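PDB 3WJ2: carboxylesterase from Ferroplasma acidiphilum, which probably hydrolyses carboxylic ester bonds as a carboxylesterase of the alpha/beta-hydrolase fold. Local coordinates for residues L117-K122 and G214-K219; D236-P241 and R265-R270. One frame throughout, in Å; residues are numbered along the deposited sequence.

Interaction 1. Residues L117-K122 and G214-K219; sequences LAPEHK and GNMYSK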
ATOM      1  N   LEU B 117     -20.281 -13.999  26.574  1.00 13.07           N
ATOM      2  CA  LEU B 117     -20.128 -12.740  25.894  1.00 12.21           C
ATOM      3  C   LEU B 117     -19.974 -11.583  26.876  1.00 12.89           C
ATOM      4  O   LEU B 117     -20.451 -11.576  27.999  1.00 14.32           O
ATOM      5  CB  LEU B 117     -21.374 -12.458  24.977  1.00 12.41           C
ATOM      6  CG  LEU B 117     -21.550 -13.567  23.975  1.00 12.76           C
ATOM      7  CD1 LEU B 117     -23.010 -13.357  23.309  1.00 18.44           C
ATOM      8  CD2 LEU B 117     -20.444 -13.500  22.934  1.00 15.69           C
ATOM      9  N   ALA B 118     -19.283 -10.544  26.379  1.00 13.45           N
ATOM     10  CA  ALA B 118     -18.988  -9.335  27.140  1.00 13.18           C
ATOM     11  C   ALA B 118     -20.085  -8.307  26.869  1.00 14.24           C
ATOM     12  O   ALA B 118     -20.838  -8.427  25.859  1.00 16.40           O
ATOM     13  CB  ALA B 118     -17.665  -8.766  26.594  1.00 15.20           C
ATOM     14  N   PRO B 119     -20.250  -7.340  27.814  1.00 15.11           N
ATOM     15  CA  PRO B 119     -19.443  -7.071  29.013  1.00 15.11           C
ATOM     16  C   PRO B 119     -19.886  -7.848  30.230  1.00 15.73           C
ATOM     17  O   PRO B 119     -19.199  -7.735  31.276  1.00 17.90           O
ATOM     18  CB  PRO B 119     -19.711  -5.546  29.272  1.00 17.94           C
ATOM     19  CG  PRO B 119     -21.157  -5.437  28.785  1.00 18.25           C
ATOM     20  CD  PRO B 119     -21.256  -6.292  27.563  1.00 17.60           C
ATOM     21  N   GLU B 120     -20.961  -8.650  30.093  1.00 16.12           N
ATOM     22  CA  GLU B 120     -21.381  -9.403  31.252  1.00 18.40           C
ATOM     23  C   GLU B 120     -20.280 -10.347  31.686  1.00 18.40           C
ATOM     24  O   GLU B 120     -20.107 -10.600  32.881  1.00 18.96           O
ATOM     25  CB  GLU B 120     -22.701 -10.130  31.012  1.00 20.45           C
ATOM     26  CG  GLU B 120     -23.895  -9.211  30.689  1.00 22.00           C
ATOM     27  CD  GLU B 120     -24.077  -8.870  29.186  1.00 27.74           C
ATOM     28  OE1 GLU B 120     -25.181  -8.388  28.826  1.00 26.63           O
ATOM     29  OE2 GLU B 120     -23.164  -9.123  28.369  1.00 22.95           O
ATOM     30  N   HIS B 121     -19.528 -10.839  30.702  1.00 16.39           N
ATOM     31  CA  HIS B 121     -18.455 -11.783  30.933  1.00 14.65           C
ATOM     32  C   HIS B 121     -17.227 -11.214  30.183  1.00 15.24           C
ATOM     33  O   HIS B 121     -17.161 -11.278  28.932  1.00 18.27           O
ATOM     34  CB  HIS B 121     -18.776 -13.196  30.455  1.00 17.37           C
ATOM     35  CG  HIS B 121     -19.996 -13.763  31.078  1.00 20.94           C
ATOM     36  ND1 HIS B 121     -19.999 -14.357  32.322  1.00 26.55           N
ATOM     37  CD2 HIS B 121     -21.263 -13.797  30.622  1.00 22.88           C
ATOM     38  CE1 HIS B 121     -21.250 -14.697  32.615  1.00 22.88           C
ATOM     39  NE2 HIS B 121     -22.031 -14.361  31.611  1.00 29.27           N
ATOM     40  N   LYS B 122     -16.328 -10.636  30.933  1.00 15.28           N
ATOM     41  CA  LYS B 122     -15.158 -10.005  30.332  1.00 13.81           C
ATOM     42  C   LYS B 122     -14.022 -10.993  30.153  1.00 14.48           C
ATOM     43  O   LYS B 122     -14.029 -12.131  30.731  1.00 14.21           O
ATOM     44  CB  LYS B 122     -14.730  -8.819  31.228  1.00 16.36           C
ATOM     45  CG  LYS B 122     -15.678  -7.638  30.927  1.00 19.79           C
ATOM     46  CD  LYS B 122     -15.376  -6.477  31.784  1.00 21.31           C
ATOM     47  CE  LYS B 122     -16.231  -5.334  31.439  1.00 23.44           C
ATOM     48  NZ  LYS B 122     -15.799  -4.491  30.280  1.00 22.36           N
ATOM     49  N   GLY B 214     -13.599  -3.493  22.137  1.00 15.33           N
ATOM     50  CA  GLY B 214     -12.428  -3.832  22.942  1.00 15.94           C
ATOM     51  C   GLY B 214     -12.652  -3.353  24.336  1.00 16.76           C
ATOM     52  O   GLY B 214     -12.229  -3.992  25.280  1.00 17.83           O
ATOM     53  N   ASN B 215     -13.277  -2.195  24.519  1.00 17.35           N
ATOM     54  CA  ASN B 215     -13.518  -1.746  25.879  1.00 17.65           C
ATOM     55  C   ASN B 215     -14.555  -2.642  26.577  1.00 17.87           C
ATOM     56  O   ASN B 215     -14.463  -2.783  27.806  1.00 19.22           O
ATOM     57  CB  ASN B 215     -13.998  -0.294  25.898  1.00 19.47           C
ATOM     58  CG  ASN B 215     -12.862   0.726  25.599  1.00 21.79           C
ATOM     59  OD1 ASN B 215     -11.669   0.419  25.657  1.00 32.25           O
ATOM     60  ND2 ASN B 215     -13.262   1.928  25.227  1.00 28.25           N
ATOM     61  N   MET B 216     -15.553  -3.186  25.858  1.00 16.21           N
ATOM     62  CA  MET B 216     -16.493  -4.064  26.512  1.00 17.36           C
ATOM     63  C   MET B 216     -15.864  -5.389  26.933  1.00 15.99           C
ATOM     64  O   MET B 216     -16.238  -5.960  27.967  1.00 15.94           O
ATOM     65  CB  MET B 216     -17.751  -4.397  25.671  1.00 16.00           C
ATOM     66  CG  MET B 216     -18.690  -3.201  25.325  1.00 18.63           C
ATOM     67  SD  MET B 216     -19.374  -2.494  26.862  1.00 24.45           S
ATOM     68  CE  MET B 216     -20.133  -1.021  26.201  1.00 27.33           C
ATOM     69  N   TYR B 217     -14.915  -5.880  26.154  1.00 14.99           N
ATOM     70  CA  TYR B 217     -14.313  -7.194  26.431  1.00 14.97           C
ATOM     71  C   TYR B 217     -13.200  -7.112  27.504  1.00 15.22           C
ATOM     72  O   TYR B 217     -13.078  -8.008  28.338  1.00 14.37           O
ATOM     73  CB  TYR B 217     -13.716  -7.749  25.121  1.00 17.11           C
ATOM     74  CG  TYR B 217     -13.147  -9.175  25.152  1.00 15.11           C
ATOM     75  CD1 TYR B 217     -13.813 -10.225  25.819  1.00 16.13           C
ATOM     76  CD2 TYR B 217     -11.920  -9.433  24.499  1.00 16.57           C
ATOM     77  CE1 TYR B 217     -13.264 -11.595  25.800  1.00 15.90           C
ATOM     78  CE2 TYR B 217     -11.386 -10.795  24.523  1.00 14.74           C
ATOM     79  CZ  TYR B 217     -12.007 -11.762  25.163  1.00 16.12           C
ATOM     80  OH  TYR B 217     -11.455 -12.995  25.069  1.00 17.43           O
ATOM     81  N   SER B 218     -12.403  -6.066  27.448  1.00 16.09           N
ATOM     82  CA  SER B 218     -11.271  -5.990  28.397  1.00 18.23           C
ATOM     83  C   SER B 218     -11.832  -5.631  29.749  1.00 22.49           C
ATOM     84  O   SER B 218     -12.879  -4.924  29.835  1.00 25.19           O
ATOM     85  CB  SER B 218     -10.244  -4.951  27.900  1.00 20.47           C
ATOM     86  OG  SER B 218     -10.804  -3.590  27.953  1.00 23.29           O
ATOM     87  N   LYS B 219     -11.198  -6.142  30.796  1.00 25.99           N
ATOM     88  CA  LYS B 219     -11.478  -5.650  32.162  1.00 31.09           C
ATOM     89  C   LYS B 219     -10.855  -4.257  32.385  1.00 34.60           C
ATOM     90  O   LYS B 219     -11.476  -3.346  32.962  1.00 35.90           O
ATOM     91  CB  LYS B 219     -10.904  -6.621  33.134  1.00 31.73           C
ATOM     92  CG  LYS B 219     -11.872  -7.666  33.543  1.00 36.29           C
ATOM     93  CD  LYS B 219     -11.387  -8.254  34.844  1.00 38.49           C
ATOM     94  CE  LYS B 219     -12.428  -9.209  35.412  1.00 46.11           C
ATOM     95  NZ  LYS B 219     -13.776  -8.595  35.710  1.00 46.82           N
TER

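Interaction 2. Residues D236-P241 and R265-R270; sequences DFSNLP and REAGVR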
ATOM      1  N   ASP B 236       6.861 -15.609  20.810  1.00 23.30           N
ATOM      2  CA  ASP B 236       7.321 -16.809  20.171  1.00 21.44           C
ATOM      3  C   ASP B 236       6.115 -17.443  19.450  1.00 19.98           C
ATOM      4  O   ASP B 236       5.073 -17.673  20.103  1.00 19.55           O
ATOM      5  CB  ASP B 236       7.819 -17.787  21.247  1.00 22.68           C
ATOM      6  CG  ASP B 236       8.236 -19.150  20.684  1.00 27.35           C
ATOM      7  OD1 ASP B 236       8.429 -19.256  19.484  1.00 26.87           O
ATOM      8  OD2 ASP B 236       8.493 -20.108  21.473  1.00 35.28           O
ATOM      9  N   PHE B 237       6.256 -17.683  18.140  1.00 18.75           N
ATOM     10  CA  PHE B 237       5.226 -18.402  17.377  1.00 18.81           C
ATOM     11  C   PHE B 237       5.561 -19.823  16.999  1.00 20.03           C
ATOM     12  O   PHE B 237       4.823 -20.442  16.232  1.00 20.14           O
ATOM     13  CB  PHE B 237       4.844 -17.514  16.206  1.00 15.99           C
ATOM     14  CG  PHE B 237       4.306 -16.199  16.659  1.00 15.34           C
ATOM     15  CD1 PHE B 237       2.954 -16.109  17.138  1.00 18.12           C
ATOM     16  CD2 PHE B 237       5.054 -15.075  16.607  1.00 16.64           C
ATOM     17  CE1 PHE B 237       2.465 -14.876  17.587  1.00 17.91           C
ATOM     18  CE2 PHE B 237       4.634 -13.875  17.024  1.00 18.63           C
ATOM     19  CZ  PHE B 237       3.266 -13.724  17.517  1.00 17.40           C
ATOM     20  N   SER B 238       6.651 -20.407  17.566  1.00 17.78           N
ATOM     21  CA  SER B 238       7.003 -21.777  17.301  1.00 21.14           C
ATOM     22  C   SER B 238       5.991 -22.772  17.732  1.00 18.60           C
ATOM     23  O   SER B 238       5.332 -22.588  18.790  1.00 20.14           O
ATOM     24  CB  SER B 238       8.292 -22.126  18.139  1.00 21.94           C
ATOM     25  OG  SER B 238       9.254 -21.159  17.879  1.00 30.20           O
ATOM     26  N   ASN B 239       5.906 -23.872  16.989  1.00 18.37           N
ATOM     27  CA  ASN B 239       5.242 -25.033  17.420  1.00 18.42           C
ATOM     28  C   ASN B 239       3.738 -24.810  17.591  1.00 18.30           C
ATOM     29  O   ASN B 239       3.058 -25.588  18.259  1.00 21.55           O
ATOM     30  CB  ASN B 239       5.849 -25.547  18.723  1.00 20.10           C
ATOM     31  CG  ASN B 239       7.334 -25.918  18.508  1.00 26.73           C
ATOM     32  OD1 ASN B 239       7.635 -26.590  17.514  1.00 32.34           O
ATOM     33  ND2 ASN B 239       8.237 -25.431  19.361  1.00 29.10           N
ATOM     34  N   LEU B 240       3.244 -23.835  16.848  1.00 18.57           N
ATOM     35  CA  LEU B 240       1.750 -23.683  16.715  1.00 15.86           C
ATOM     36  C   LEU B 240       1.183 -24.589  15.610  1.00 15.25           C
ATOM     37  O   LEU B 240       1.918 -25.019  14.687  1.00 18.49           O
ATOM     38  CB  LEU B 240       1.455 -22.230  16.380  1.00 13.55           C
ATOM     39  CG  LEU B 240       1.705 -21.290  17.541  1.00 15.61           C
ATOM     40  CD1 LEU B 240       1.540 -19.841  17.241  1.00 15.08           C
ATOM     41  CD2 LEU B 240       0.819 -21.671  18.822  1.00 17.07           C
ATOM     42  N   PRO B 241      -0.117 -24.890  15.666  1.00 14.76           N
ATOM     43  CA  PRO B 241      -0.744 -25.678  14.616  1.00 13.70           C
ATOM     44  C   PRO B 241      -0.739 -25.015  13.230  1.00 13.20           C
ATOM     45  O   PRO B 241      -0.741 -23.797  13.138  1.00 12.34           O
ATOM     46  CB  PRO B 241      -2.218 -25.749  15.070  1.00 15.42           C
ATOM     47  CG  PRO B 241      -2.215 -25.428  16.591  1.00 16.35           C
ATOM     48  CD  PRO B 241      -1.080 -24.367  16.659  1.00 13.66           C
ATOM     49  N   ARG B 265       5.075 -18.053   9.610  1.00 13.69           N
ATOM     50  CA  ARG B 265       6.011 -18.685   8.621  1.00 15.06           C
ATOM     51  C   ARG B 265       7.474 -18.419   9.066  1.00 17.15           C
ATOM     52  O   ARG B 265       8.236 -19.364   8.900  1.00 16.78           O
ATOM     53  CB  ARG B 265       5.758 -18.069   7.230  1.00 15.80           C
ATOM     54  CG  ARG B 265       4.362 -18.505   6.612  1.00 13.59           C
ATOM     55  CD  ARG B 265       4.298 -20.008   6.421  1.00 11.82           C
ATOM     56  NE  ARG B 265       5.419 -20.461   5.570  1.00 18.89           N
ATOM     57  CZ  ARG B 265       6.278 -21.391   5.919  1.00 21.68           C
ATOM     58  NH1 ARG B 265       6.221 -21.984   7.106  1.00 17.94           N
ATOM     59  NH2 ARG B 265       7.266 -21.754   5.046  1.00 19.38           N
ATOM     60  N   GLU B 266       7.732 -17.236   9.588  1.00 16.50           N
ATOM     61  CA  GLU B 266       9.112 -16.959  10.169  1.00 19.76           C
ATOM     62  C   GLU B 266       9.493 -17.946  11.256  1.00 20.25           C
ATOM     63  O   GLU B 266      10.745 -18.262  11.422  1.00 20.79           O
ATOM     64  CB  GLU B 266       9.133 -15.555  10.702  1.00 18.96           C
ATOM     65  CG  GLU B 266      10.465 -15.097  11.356  1.00 24.41           C
ATOM     66  CD  GLU B 266      10.254 -13.726  11.932  1.00 27.85           C
ATOM     67  OE1 GLU B 266       9.486 -13.648  12.928  1.00 29.41           O
ATOM     68  OE2 GLU B 266      10.812 -12.724  11.382  1.00 34.25           O
ATOM     69  N   ALA B 267       8.543 -18.470  12.049  1.00 17.02           N
ATOM     70  CA  ALA B 267       8.788 -19.488  13.135  1.00 16.21           C
ATOM     71  C   ALA B 267       8.706 -20.917  12.678  1.00 16.46           C
ATOM     72  O   ALA B 267       8.758 -21.885  13.446  1.00 19.59           O
ATOM     73  CB  ALA B 267       7.742 -19.199  14.258  1.00 18.12           C
ATOM     74  N   GLY B 268       8.506 -21.109  11.354  1.00 15.81           N
ATOM     75  CA  GLY B 268       8.403 -22.373  10.749  1.00 16.89           C
ATOM     76  C   GLY B 268       7.139 -23.191  10.890  1.00 16.72           C
ATOM     77  O   GLY B 268       7.155 -24.422  10.804  1.00 19.68           O
ATOM     78  N   VAL B 269       6.036 -22.465  11.164  1.00 16.75           N
ATOM     79  CA  VAL B 269       4.711 -23.109  11.269  1.00 15.98           C
ATOM     80  C   VAL B 269       4.108 -23.085   9.833  1.00 12.64           C
ATOM     81  O   VAL B 269       4.243 -22.047   9.199  1.00 15.81           O
ATOM     82  CB  VAL B 269       3.863 -22.240  12.158  1.00 16.22           C
ATOM     83  CG1 VAL B 269       2.403 -22.734  12.249  1.00 14.77           C
ATOM     84  CG2 VAL B 269       4.499 -22.252  13.648  1.00 19.21           C
ATOM     85  N   ARG B 270       3.513 -24.189   9.446  1.00 15.58           N
ATOM     86  CA  ARG B 270       2.813 -24.287   8.103  1.00 13.77           C
ATOM     87  C   ARG B 270       1.694 -23.240   8.121  1.00 14.57           C
ATOM     88  O   ARG B 270       0.995 -23.146   9.138  1.00 16.01           O
ATOM     89  CB  ARG B 270       2.187 -25.624   7.888  1.00 18.03           C
ATOM     90  CG  ARG B 270       3.142 -26.649   7.314  1.00 22.50           C
ATOM     91  CD  ARG B 270       2.416 -27.989   7.355  1.00 29.43           C
ATOM     92  NE  ARG B 270       1.344 -28.005   6.370  1.00 29.80           N
ATOM     93  CZ  ARG B 270       0.206 -28.701   6.391  1.00 26.48           C
ATOM     94  NH1 ARG B 270      -0.105 -29.558   7.396  1.00 27.27           N
ATOM     95  NH2 ARG B 270      -0.591 -28.618   5.356  1.00 31.62           N
TER
HETATM   96  O   HOH W   1      10.747 -21.353  15.333  1.00 35.17           O
HETATM   97  O   HOH W   2       7.742 -24.150  14.712  1.00 24.44           O

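Interaction 1. Residues L117-K122 and G214-K219
Lys-122 reaches the C-terminal end of helix 207-217 with its chain extended through chi2 and chi3 and then bends at chi4 (-82°), which carries NZ to the backbone oxygens of Met-216 and Ser-218. NZ donates to Met-216 O at 2.8 Å, from well above that carbonyl plane, and to Ser-218 O at 3.0 Å, a straighter approach with a C=O...N angle of 154°. A lysine suits this place: its long apolar chain lies against the end of the helix, CB 3.4 Å from Tyr-217 O, while the ammonium is likely to be stabilised by the negative end of the helix dipole. Ala-118, small enough to sit close to the helix backbone, has CB 3.4 Å from Met-216 O and meets the edge of the Tyr-217 ring near its plane. Pro-119, behind a cis peptide bond, lies side by side with Met-216, CB 3.9 Å from SD; its CA makes a CA-H...O contact with Met-216 O. The Tyr-217 ring also stacks on Phe-87, from the loop after strand 78-82. With the lysine ammonium bound to carbonyls at the helix C-terminus, the loop after strand 109-113 is joined to helix 207-217 of the alpha/beta-hydrolase fold.

Interaction 2. Residues D236-P241 and R265-R270
Val-269 and Ala-267 make the apolar part of this contact, meeting mostly backbone of residues 237-241. With CG1 anti to the backbone N (chi1 175°), the valine spreads its two methyls over different carbonyls: CG2 lies 3.2 Å from Phe-237 O, and CG1 is 3.4 Å from Leu-240 O and equally near Pro-241 O. CG2 also meets Leu-240 CB. Ala-267 CB rests 3.6 Å from Phe-237 C and touches the phenylalanine's CB, a place where a single methyl fits close to the chain. Phe-237 O is buried here without a polar partner, and an alanine in place of Val-269 would probably open a gap beside it and beside the carbonyls of Leu-240 and Pro-241.

In the alpha/beta-hydrolase fold the contact sets a loop against a helix end: residues 237-240 form a type II beta turn ahead of strand 243-248, and helix 254-266 ends in a Schellman motif at Gly-268, whose positive phi suits a residue without a side chain.

Polar links across the contact run through water. One water bridges Ser-238 OG and Ala-267 O; another accepts from Asn-239 N and donates to the same oxygen. Within each segment, side chains brace the turns. Asp-236 OD1 accepts from Ser-238 N in an Asx turn, and its syn lone pair receives Ser-238 OG at 2.6 Å. Arg-265 NH1, with the acceptor in its guanidinium plane, donates to Val-269 O at 2.9 Å, while its NE pairs with Asp-8 of the second subunit.

How the interactions relate
Interactions 1 and 2 lie in one alpha/beta-hydrolase domain but well apart: their centres are 29 Å from each other and their nearest atoms about 16 Å, without touching. Interaction 1 is complete by residue 219, before interaction 2 begins at 236. Each sets a loop against the C-terminal end of a helix, 207-217 in the first case and 254-266 in the second. One loop follows strand 109-113; the other leads into 243-248, next to 271-280, the outermost strand on that side within this chain. The two contacts are thus separate tethers of different loops around the same sheet scaffold. Interaction 2 also borders the second subunit, whereas no other chain of the assembly touches interaction 1.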